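Local coordinates for uncharacterized protein (Parabacteroides merdae, PDB 4R7F), which is of unknown function but has three immunoglobulin-like beta-sandwich domains, holds magnesium ions and probably resembles type 9 secretion system plug proteins in its N-terminal region, at residues D271-F275 against N310-F314. Residues are numbered along the deposited sequence.
Sequences DGRFF and NGELF. With MG (magnesium ion), chain G.
Asp271 (phi/psi 49/43) and Gly272 (103/-3) are left-handed before the chain extends through Arg273 into the strand at Phe274 and Phe275. In 310-314, Gly311 is extended (148/180), and Glu312 and Leu313 form a 3-10 turn closed by the hydrogen bond from Phe314 N to Gly311 O (3.1 Å). CA atoms pair Gly272 with Gly311 (4.4 Å) and Arg273 with Glu312 (5.1 Å); at both glycines a CB would strike the preceding carbonyl. Strands 274-276 and 305-310 both pair antiparallel with 342-352, so the start of one meets the turn leaving the other. Glu312 N donates to Gly272 O (2.8 Å); Glu312, chi1 and chi2 t, returns OE1 over one Phe274 ring face to accept from Phe274 N (3.1 Å). Water 1 bridges Gly272 O (2.8 Å) and Leu313 N (2.9 Å). Phe274, chi1 p, brings CD2 to 4.4 Å from Leu313 CB. Asp271 OD1 binds MG (2.2 Å) with Glu223, Asp269, Gln371 backbone O and water 2. One glutamate thus ties turn to strand through backbone and carboxylate.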
ATOM      1  N   ASP A 271      -5.903  -9.540   3.700  1.00 29.24           N
ATOM      2  CA  ASP A 271      -7.360  -9.311   3.594  1.00 27.44           C
ATOM      3  C   ASP A 271      -8.182 -10.474   3.018  1.00 30.70           C
ATOM      4  O   ASP A 271      -9.047 -10.248   2.159  1.00 31.70           O
ATOM      5  CB  ASP A 271      -7.620  -8.047   2.774  1.00 29.15           C
ATOM      6  CG  ASP A 271      -7.072  -6.767   3.433  1.00 33.90           C
ATOM      7  OD1 ASP A 271      -6.884  -6.711   4.682  1.00 28.79           O
ATOM      8  OD2 ASP A 271      -6.872  -5.789   2.659  1.00 32.53           O
ATOM      9  N   GLY A 272      -7.860 -11.695   3.463  1.00 28.14           N
ATOM     10  CA  GLY A 272      -8.609 -12.888   3.183  1.00 28.01           C
ATOM     11  C   GLY A 272      -7.978 -13.766   2.121  1.00 34.11           C
ATOM     12  O   GLY A 272      -8.456 -14.851   1.845  1.00 27.79           O
ATOM     13  N   ARG A 273      -6.882 -13.320   1.538  1.00 30.70           N
ATOM     14  CA  ARG A 273      -6.225 -14.105   0.510  1.00 34.92           C
ATOM     15  C   ARG A 273      -5.492 -15.315   1.066  1.00 32.59           C
ATOM     16  O   ARG A 273      -5.236 -15.428   2.285  1.00 32.48           O
ATOM     17  CB  ARG A 273      -5.231 -13.246  -0.276  1.00 37.84           C
ATOM     18  CG  ARG A 273      -5.880 -12.108  -1.032  1.00 34.89           C
ATOM     19  CD  ARG A 273      -4.843 -11.191  -1.646  1.00 38.47           C
ATOM     20  NE  ARG A 273      -5.507 -10.210  -2.505  1.00 36.05           N
ATOM     21  CZ  ARG A 273      -6.004  -9.058  -2.085  1.00 38.70           C
ATOM     22  NH1 ARG A 273      -5.893  -8.701  -0.812  1.00 41.69           N
ATOM     23  NH2 ARG A 273      -6.605  -8.252  -2.947  1.00 37.80           N
ATOM     24  N   PHE A 274      -5.174 -16.230   0.154  1.00 30.95           N
ATOM     25  CA  PHE A 274      -4.301 -17.359   0.449  1.00 27.41           C
ATOM     26  C   PHE A 274      -3.261 -17.495  -0.642  1.00 29.94           C
ATOM     27  O   PHE A 274      -3.448 -16.966  -1.731  1.00 33.49           O
ATOM     28  CB  PHE A 274      -5.104 -18.666   0.605  1.00 31.54           C
ATOM     29  CG  PHE A 274      -5.738 -19.172  -0.666  1.00 29.93           C
ATOM     30  CD1 PHE A 274      -5.001 -19.848  -1.599  1.00 36.96           C
ATOM     31  CD2 PHE A 274      -7.079 -18.998  -0.894  1.00 32.89           C
ATOM     32  CE1 PHE A 274      -5.595 -20.294  -2.748  1.00 35.59           C
ATOM     33  CE2 PHE A 274      -7.683 -19.471  -2.010  1.00 24.71           C
ATOM     34  CZ  PHE A 274      -6.943 -20.105  -2.952  1.00 31.97           C
ATOM     35  N   PHE A 275      -2.188 -18.237  -0.357  1.00 34.52           N
ATOM     36  CA  PHE A 275      -1.056 -18.342  -1.259  1.00 28.64           C
ATOM     37  C   PHE A 275      -0.574 -19.759  -1.208  1.00 35.34           C
ATOM     38  O   PHE A 275      -0.236 -20.251  -0.133  1.00 33.97           O
ATOM     39  CB  PHE A 275       0.052 -17.409  -0.811  1.00 34.51           C
ATOM     40  CG  PHE A 275      -0.403 -15.994  -0.692  1.00 43.70           C
ATOM     41  CD1 PHE A 275      -0.956 -15.531   0.496  1.00 35.25           C
ATOM     42  CD2 PHE A 275      -0.370 -15.150  -1.792  1.00 43.34           C
ATOM     43  CE1 PHE A 275      -1.452 -14.247   0.593  1.00 30.56           C
ATOM     44  CE2 PHE A 275      -0.838 -13.866  -1.688  1.00 39.25           C
ATOM     45  CZ  PHE A 275      -1.381 -13.417  -0.496  1.00 37.75           C
ATOM     46  N   ASN A 310     -14.705 -17.668   6.549  1.00 28.41           N
ATOM     47  CA  ASN A 310     -14.730 -16.682   5.507  1.00 27.77           C
ATOM     48  C   ASN A 310     -13.313 -16.376   5.020  1.00 29.09           C
ATOM     49  O   ASN A 310     -12.357 -16.334   5.806  1.00 25.73           O
ATOM     50  CB  ASN A 310     -15.393 -15.418   6.045  1.00 27.03           C
ATOM     51  CG  ASN A 310     -15.502 -14.339   5.010  1.00 25.52           C
ATOM     52  OD1 ASN A 310     -14.866 -13.270   5.086  1.00 32.17           O
ATOM     53  ND2 ASN A 310     -16.281 -14.621   4.004  1.00 28.49           N
ATOM     54  N   GLY A 311     -13.206 -16.127   3.724  1.00 26.44           N
ATOM     55  CA  GLY A 311     -11.923 -15.783   3.087  1.00 32.84           C
ATOM     56  C   GLY A 311     -11.911 -16.307   1.651  1.00 27.56           C
ATOM     57  O   GLY A 311     -12.882 -16.937   1.212  1.00 24.70           O
ATOM     58  N   GLU A 312     -10.809 -16.072   0.935  1.00 26.85           N
ATOM     59  CA  GLU A 312     -10.623 -16.501  -0.462  0.50 28.88           C
ATOM     60  C   GLU A 312     -10.712 -18.044  -0.498  1.00 29.26           C
ATOM     61  O   GLU A 312     -11.127 -18.627  -1.468  1.00 25.91           O
ATOM     62  CB  GLU A 312      -9.279 -15.961  -1.062  0.50 34.87           C
ATOM     63  CG  GLU A 312      -9.160 -15.873  -2.614  0.50 39.13           C
ATOM     64  CD  GLU A 312      -7.717 -15.952  -3.193  0.50 31.22           C
ATOM     65  OE1 GLU A 312      -6.718 -15.687  -2.495  0.50 21.27           O
ATOM     66  OE2 GLU A 312      -7.569 -16.314  -4.379  0.50 31.44           O
ATOM     67  N   LEU A 313     -10.340 -18.717   0.587  1.00 33.55           N
ATOM     68  CA  LEU A 313     -10.441 -20.187   0.632  1.00 35.96           C
ATOM     69  C   LEU A 313     -11.840 -20.758   0.322  1.00 33.85           C
ATOM     70  O   LEU A 313     -11.943 -21.887  -0.104  1.00 34.29           O
ATOM     71  CB  LEU A 313      -9.988 -20.750   1.976  1.00 30.24           C
ATOM     72  CG  LEU A 313     -10.893 -20.772   3.209  1.00 35.48           C
ATOM     73  CD1 LEU A 313     -10.169 -21.516   4.336  1.00 36.36           C
ATOM     74  CD2 LEU A 313     -11.262 -19.349   3.640  1.00 30.84           C
ATOM     75  N   PHE A 314     -12.897 -19.993   0.585  1.00 31.05           N
ATOM     76  CA  PHE A 314     -14.250 -20.343   0.129  1.00 29.65           C
ATOM     77  C   PHE A 314     -14.796 -19.303  -0.861  1.00 27.48           C
ATOM     78  O   PHE A 314     -16.004 -19.146  -0.989  1.00 32.75           O
ATOM     79  CB  PHE A 314     -15.185 -20.375   1.307  1.00 26.88           C
ATOM     80  CG  PHE A 314     -15.027 -21.561   2.157  1.00 29.27           C
ATOM     81  CD1 PHE A 314     -15.485 -22.779   1.727  1.00 34.90           C
ATOM     82  CD2 PHE A 314     -14.437 -21.459   3.407  1.00 33.41           C
ATOM     83  CE1 PHE A 314     -15.361 -23.887   2.532  1.00 35.32           C
ATOM     84  CE2 PHE A 314     -14.290 -22.572   4.202  1.00 35.99           C
ATOM     85  CZ  PHE A 314     -14.762 -23.782   3.771  1.00 35.44           C
TER
HETATM   86 MG    MG G 506      -6.514  -6.483   6.838  1.00 21.09          MG
HETATM   87  O   HOH W   1      -8.310 -17.565   2.351  1.00 26.37           O
HETATM   88  O   HOH W   2      -8.697  -6.872   7.725  1.00 27.20           O